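PDB 4JJJ: cellulose 1,4-beta-cellobiosidase from Thermobifida fusca, which probably hydrolyses beta-1,4 linkages in cellulose to release cellobiose, this chain being the glycoside hydrolase family 48 catalytic domain of a longer protein. Local coordinates for residues S182-I187 against W549-D554; E560-P565 against P580-L585. The protein carries 1 engineered substitution. All blocks are in the same frame, centred on the assembly; numbering follows the deposited sequence. Where two conformers were deposited one is given.

Contact 1: residues S182-I187 against W549-D554. With CA (calcium ion), chain F; CA (calcium ion), chain E.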
# COMPACT_ATOMS: atom_id res chain seq x y z
N SER A 182 -1.51 -15.34 3.98
CA SER A 182 -0.48 -14.42 4.43
C SER A 182 0.72 -14.35 3.44
O SER A 182 0.79 -15.05 2.43
CB SER A 182 0.01 -14.90 5.71
OG SER A 182 0.99 -15.97 5.57
N VAL A 183 1.63 -13.41 3.75
CA VAL A 183 2.90 -13.25 2.97
C VAL A 183 3.64 -14.55 2.87
O VAL A 183 4.42 -14.81 1.94
CB VAL A 183 3.74 -12.13 3.64
CG1 VAL A 183 4.13 -12.53 5.06
CG2 VAL A 183 4.90 -11.71 2.74
N TRP A 184 3.45 -15.44 3.88
CA TRP A 184 4.16 -16.76 3.96
C TRP A 184 3.53 -17.82 3.07
O TRP A 184 4.14 -18.86 2.90
CB TRP A 184 4.17 -17.27 5.37
CG TRP A 184 4.80 -16.35 6.32
CD1 TRP A 184 4.17 -15.37 7.04
CD2 TRP A 184 6.19 -16.14 6.47
NE1 TRP A 184 5.13 -14.62 7.74
CE2 TRP A 184 6.37 -15.09 7.40
CE3 TRP A 184 7.30 -16.80 5.98
CZ2 TRP A 184 7.66 -14.63 7.77
CZ3 TRP A 184 8.56 -16.36 6.36
CH2 TRP A 184 8.73 -15.34 7.25
N GLU A 185 2.32 -17.54 2.53
CA GLU A 185 1.45 -18.59 1.93
C GLU A 185 1.15 -18.39 0.49
O GLU A 185 0.33 -19.09 -0.05
CB GLU A 185 0.18 -18.71 2.78
CG GLU A 185 0.40 -19.23 4.22
CD GLU A 185 -0.75 -19.02 5.14
OE1 GLU A 185 -1.30 -17.93 5.14
OE2 GLU A 185 -1.11 -19.90 5.91
N THR A 186 1.83 -17.44 -0.19
CA THR A 186 1.59 -17.12 -1.59
C THR A 186 2.52 -17.97 -2.48
O THR A 186 3.53 -18.53 -2.03
CB THR A 186 1.99 -15.65 -1.89
OG1 THR A 186 3.41 -15.51 -1.52
CG2 THR A 186 1.10 -14.71 -1.05
N ILE A 187 2.18 -18.02 -3.75
CA ILE A 187 3.03 -18.59 -4.80
C ILE A 187 3.34 -17.39 -5.75
O ILE A 187 2.50 -16.95 -6.55
CB ILE A 187 2.36 -19.78 -5.55
CG1 ILE A 187 2.03 -20.88 -4.53
CG2 ILE A 187 3.26 -20.18 -6.69
CD1 ILE A 187 1.08 -21.89 -5.08
N TRP A 549 10.45 -16.36 12.12
CA TRP A 549 10.71 -17.11 10.91
C TRP A 549 10.08 -18.52 10.86
O TRP A 549 10.34 -19.24 9.92
CB TRP A 549 12.24 -17.31 10.82
CG TRP A 549 12.97 -16.02 10.72
CD1 TRP A 549 13.66 -15.40 11.73
CD2 TRP A 549 13.04 -15.12 9.57
NE1 TRP A 549 14.17 -14.19 11.27
CE2 TRP A 549 13.82 -14.00 9.97
CE3 TRP A 549 12.54 -15.15 8.25
CZ2 TRP A 549 14.05 -12.93 9.14
CZ3 TRP A 549 12.81 -14.09 7.41
CH2 TRP A 549 13.58 -13.00 7.87
N ASP A 550 9.32 -18.85 11.86
CA ASP A 550 8.88 -20.21 12.00
C ASP A 550 7.94 -20.65 10.91
O ASP A 550 7.75 -21.87 10.68
CB ASP A 550 8.21 -20.39 13.36
CG ASP A 550 7.06 -19.51 13.50
OD1 ASP A 550 7.29 -18.29 13.67
OD2 ASP A 550 5.91 -19.96 13.43
N ARG A 551 7.33 -19.77 10.15
CA ARG A 551 6.47 -20.27 9.05
C ARG A 551 7.20 -20.59 7.75
O ARG A 551 6.59 -21.09 6.81
CB ARG A 551 5.40 -19.20 8.76
CG ARG A 551 4.59 -18.87 9.98
CD ARG A 551 3.58 -17.72 9.87
NE ARG A 551 2.53 -18.10 8.92
CZ ARG A 551 1.34 -17.47 8.79
NH1 ARG A 551 1.11 -16.32 9.44
NH2 ARG A 551 0.46 -17.93 7.95
N LEU A 552 8.49 -20.35 7.70
CA LEU A 552 9.15 -20.50 6.44
C LEU A 552 9.24 -21.96 5.96
O LEU A 552 9.27 -22.22 4.78
CB LEU A 552 10.46 -19.76 6.50
CG LEU A 552 11.69 -20.25 7.10
CD1 LEU A 552 12.28 -21.34 6.23
CD2 LEU A 552 12.65 -19.06 7.22
N ASP A 553 9.15 -22.91 6.90
CA ASP A 553 9.25 -24.31 6.64
C ASP A 553 7.98 -25.07 6.84
O ASP A 553 8.05 -26.34 6.94
CB ASP A 553 10.39 -24.93 7.51
CG ASP A 553 10.24 -24.65 8.99
OD1 ASP A 553 9.12 -24.20 9.39
OD2 ASP A 553 11.26 -24.79 9.80
N ASP A 554 6.83 -24.39 6.80
CA ASP A 554 5.54 -25.01 7.12
C ASP A 554 4.80 -25.40 5.85
O ASP A 554 4.37 -24.58 5.04
CB ASP A 554 4.72 -24.04 7.91
CG ASP A 554 5.19 -23.85 9.33
OD1 ASP A 554 6.12 -24.55 9.81
OD2 ASP A 554 4.62 -22.94 9.99
CA CA F . 7.95 -24.00 11.06
CA CA E . -3.10 -18.35 6.64
O HOH W 1 9.94 -23.81 12.03
O HOH W 2 -5.07 -17.97 8.15
O HOH W 3 -4.30 -20.14 5.71
O HOH W 4 6.80 -23.81 12.81
O HOH W 5 8.29 -26.30 11.33
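Arg551 lies over one face of the Trp184 indole, with CB 3.7 Å above the plane and CD 4.0 Å from the centroid of the five-membered ring, a CH-pi contact. At the indole edge, near its plane, Trp184 CH2 meets Trp549 CE3 at 3.9 Å; Leu552 CB comes obliquely to Trp184 CZ3. The Arg551 guanidinium, tilted only 22° from the indole, has Trp184 CD1 3.5 Å above its plane. The bend at chi3 (66°) places Arg551 NE beside Trp184 CD1. Ser182 OG also lies over the guanidinium, 3.1 Å from Arg551 NH2, too poorly angled for a hydrogen bond. Glu185 OE2 instead approaches Arg551 NH2 at the guanidinium edge (3.2 Å), the carboxylate standing nearly perpendicular at 85°. Arg551 NH1 forms a salt bridge with Asp408, probably offsetting charge there. In the type I turn Ser182-Glu185, Glu185 OE1 accepts from Ser182 N (2.8 Å) through its anti lone pair and from Ser182 OG above the carboxylate plane. Asp550 O, Asp553 OD1, Asp554 OD1 and three waters bind a separate calcium. Ser182 OG accepts from Trp184 N, an ST turn beside a calcium site that Glu185 binds in bidentate fashion, completed by Arg180 carbonyl O, Asp408, Glu560 and two waters.

Contact 2: residues E560-P565 against P580-L585; sequences EGLYVP and PGATFL. With CA (calcium ion), chain E.
Leu562 and Val564 face the loop 580-585 across two irregular backbones whose touching parts run 152° apart, so roughly antiparallel, yet neither is a strand. The CA atoms come within 5.5 Å for Leu562 and Thr583 and within 5.0 Å for Val564 and Pro580. Direct backbone hydrogen bonds are absent between the two; a water spans them, donating to Leu562 O at 2.6 Å and to Ala582 O at 2.7 Å, and it accepts a weak bond from Gly581 N. This water therefore satisfies one carbonyl on each side. Gly581 turns the chain with a positive phi of 94°, where a CB would collide with the carbonyl oxygen of Pro580.

The side-chain contact has two packing centres, each with one apolar side-chain pair and contacts to backbone atoms. Leu562 has CG anti to its backbone N (chi1 178°); beyond CG, its CD2 touches Thr583 O at 3.4 Å and Ala582 CB at 3.9 Å, while CB rests near Ala582 O. One branch thus meets both a methyl group and a peptide carbonyl. At the other centre Val564 and Pro580 cross at about a right angle: Val564 CB lies 3.6 Å from Pro580 N and CG1 is 3.8 Å from Pro580 CD. Pro580 CG also lies close to Pro565 O and Val564 O. Leu562 and Val564 are buried, whereas Pro580 is exposed, so burial diminishes toward that end.

Two residues before Leu562, Glu560 OE1 binds calcium with Glu185, Asp408, the carbonyl O of Arg180 and two waters. Leu562 also touches Arg177 and Ile187, which lie outside the two segments. The contact brings together the two loops that lead into strand 570-571 and out of strand 577-578, the second continuing toward helix 597-604.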
# COMPACT_ATOMS: atom_id res chain seq x y z
N GLU A 560 -3.31 -23.81 7.67
CA GLU A 560 -2.18 -22.87 7.56
C GLU A 560 -1.06 -23.51 6.78
O GLU A 560 -0.91 -24.78 6.75
CB GLU A 560 -1.75 -22.37 8.91
CG GLU A 560 -2.87 -21.80 9.77
CD GLU A 560 -3.38 -20.46 9.25
OE1 GLU A 560 -2.71 -19.86 8.41
OE2 GLU A 560 -4.48 -20.08 9.74
N GLY A 561 -0.16 -22.68 6.21
CA GLY A 561 0.97 -23.16 5.42
C GLY A 561 0.71 -23.06 3.96
O GLY A 561 -0.39 -22.67 3.53
N LEU A 562 1.68 -23.45 3.14
CA LEU A 562 1.57 -23.26 1.69
C LEU A 562 0.69 -24.29 1.06
O LEU A 562 1.00 -25.50 1.09
CB LEU A 562 2.98 -23.33 1.08
CG LEU A 562 3.00 -23.19 -0.43
CD1 LEU A 562 2.23 -21.98 -0.95
CD2 LEU A 562 4.40 -23.27 -0.89
N TYR A 563 -0.48 -23.85 0.59
CA TYR A 563 -1.36 -24.72 -0.17
C TYR A 563 -1.00 -24.80 -1.63
O TYR A 563 -0.79 -23.80 -2.29
CB TYR A 563 -2.84 -24.24 -0.02
CG TYR A 563 -3.87 -25.10 -0.74
CD1 TYR A 563 -4.16 -26.32 -0.18
CD2 TYR A 563 -4.41 -24.74 -1.94
CE1 TYR A 563 -5.09 -27.15 -0.79
CE2 TYR A 563 -5.36 -25.56 -2.59
CZ TYR A 563 -5.62 -26.79 -2.00
OH TYR A 563 -6.53 -27.61 -2.60
N VAL A 564 -1.06 -26.05 -2.23
CA VAL A 564 -0.99 -26.29 -3.62
C VAL A 564 -2.16 -27.31 -3.90
O VAL A 564 -2.25 -28.23 -3.11
CB VAL A 564 0.39 -26.88 -4.00
CG1 VAL A 564 0.44 -27.17 -5.43
CG2 VAL A 564 1.52 -25.92 -3.61
N PRO A 565 -2.93 -27.10 -4.97
CA PRO A 565 -4.00 -28.09 -5.31
C PRO A 565 -3.48 -29.51 -5.53
O PRO A 565 -2.45 -29.69 -6.09
CB PRO A 565 -4.63 -27.55 -6.56
CG PRO A 565 -4.28 -26.07 -6.56
CD PRO A 565 -2.94 -26.02 -5.95
N PRO A 580 1.99 -30.12 -3.83
CA PRO A 580 1.62 -30.37 -2.44
C PRO A 580 2.71 -30.82 -1.57
O PRO A 580 3.50 -31.66 -2.01
CB PRO A 580 0.46 -31.40 -2.56
CG PRO A 580 -0.03 -31.12 -3.89
CD PRO A 580 1.07 -30.81 -4.77
N GLY A 581 2.83 -30.20 -0.38
CA GLY A 581 3.91 -30.41 0.55
C GLY A 581 5.11 -29.42 0.44
O GLY A 581 5.99 -29.44 1.24
N ALA A 582 5.08 -28.58 -0.59
CA ALA A 582 6.00 -27.47 -0.66
C ALA A 582 5.86 -26.54 0.52
O ALA A 582 4.87 -26.54 1.26
CB ALA A 582 5.86 -26.76 -1.97
N THR A 583 6.88 -25.70 0.69
CA THR A 583 6.91 -24.71 1.79
C THR A 583 7.31 -23.38 1.17
O THR A 583 7.73 -23.28 -0.00
CB THR A 583 7.90 -25.03 2.87
OG1 THR A 583 9.20 -24.96 2.24
CG2 THR A 583 7.63 -26.41 3.58
N PHE A 584 7.11 -22.32 1.92
CA PHE A 584 7.61 -20.97 1.51
C PHE A 584 9.06 -21.04 1.02
O PHE A 584 9.41 -20.46 -0.03
CB PHE A 584 7.46 -20.01 2.72
CG PHE A 584 8.06 -18.62 2.51
CD1 PHE A 584 9.41 -18.38 2.71
CD2 PHE A 584 7.26 -17.58 2.06
CE1 PHE A 584 9.95 -17.13 2.55
CE2 PHE A 584 7.81 -16.33 1.84
CZ PHE A 584 9.15 -16.12 2.09
N LEU A 585 9.88 -21.72 1.78
CA LEU A 585 11.27 -21.87 1.45
C LEU A 585 11.52 -22.76 0.25
O LEU A 585 12.35 -22.41 -0.60
CB LEU A 585 12.08 -22.37 2.64
CG LEU A 585 13.54 -22.66 2.34
CD1 LEU A 585 14.29 -21.39 2.07
CD2 LEU A 585 14.14 -23.43 3.50
CA CA E . -3.10 -18.35 6.64
O HOH W 2 -5.07 -17.97 8.15
O HOH W 6 2.41 -27.66 1.25
O HOH W 3 -4.30 -20.14 5.71

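Contacts 1 and 2 lie 8 Å apart between centres and share one calcium, which Glu185 binds from the first and Glu560 from the second. They also touch directly: Glu185 OE2 lies 3.0 Å from Gly561 N, a probable hydrogen bond, and the rings of Trp184 and Phe584 meet. A backbone hydrogen bond joins Leu552 to Leu585. Contact 1 is mainly buried and spans 361 intervening residues, combining a CH-pi contact of arginine on an indole with charged groups around metal. Contact 2 closes only 14 residues, is partly buried, with Pro580 exposed, and relies on apolar packing plus a bridging water. Segments 549-554 and 560-565 belong to the same loop, after helix 519-533.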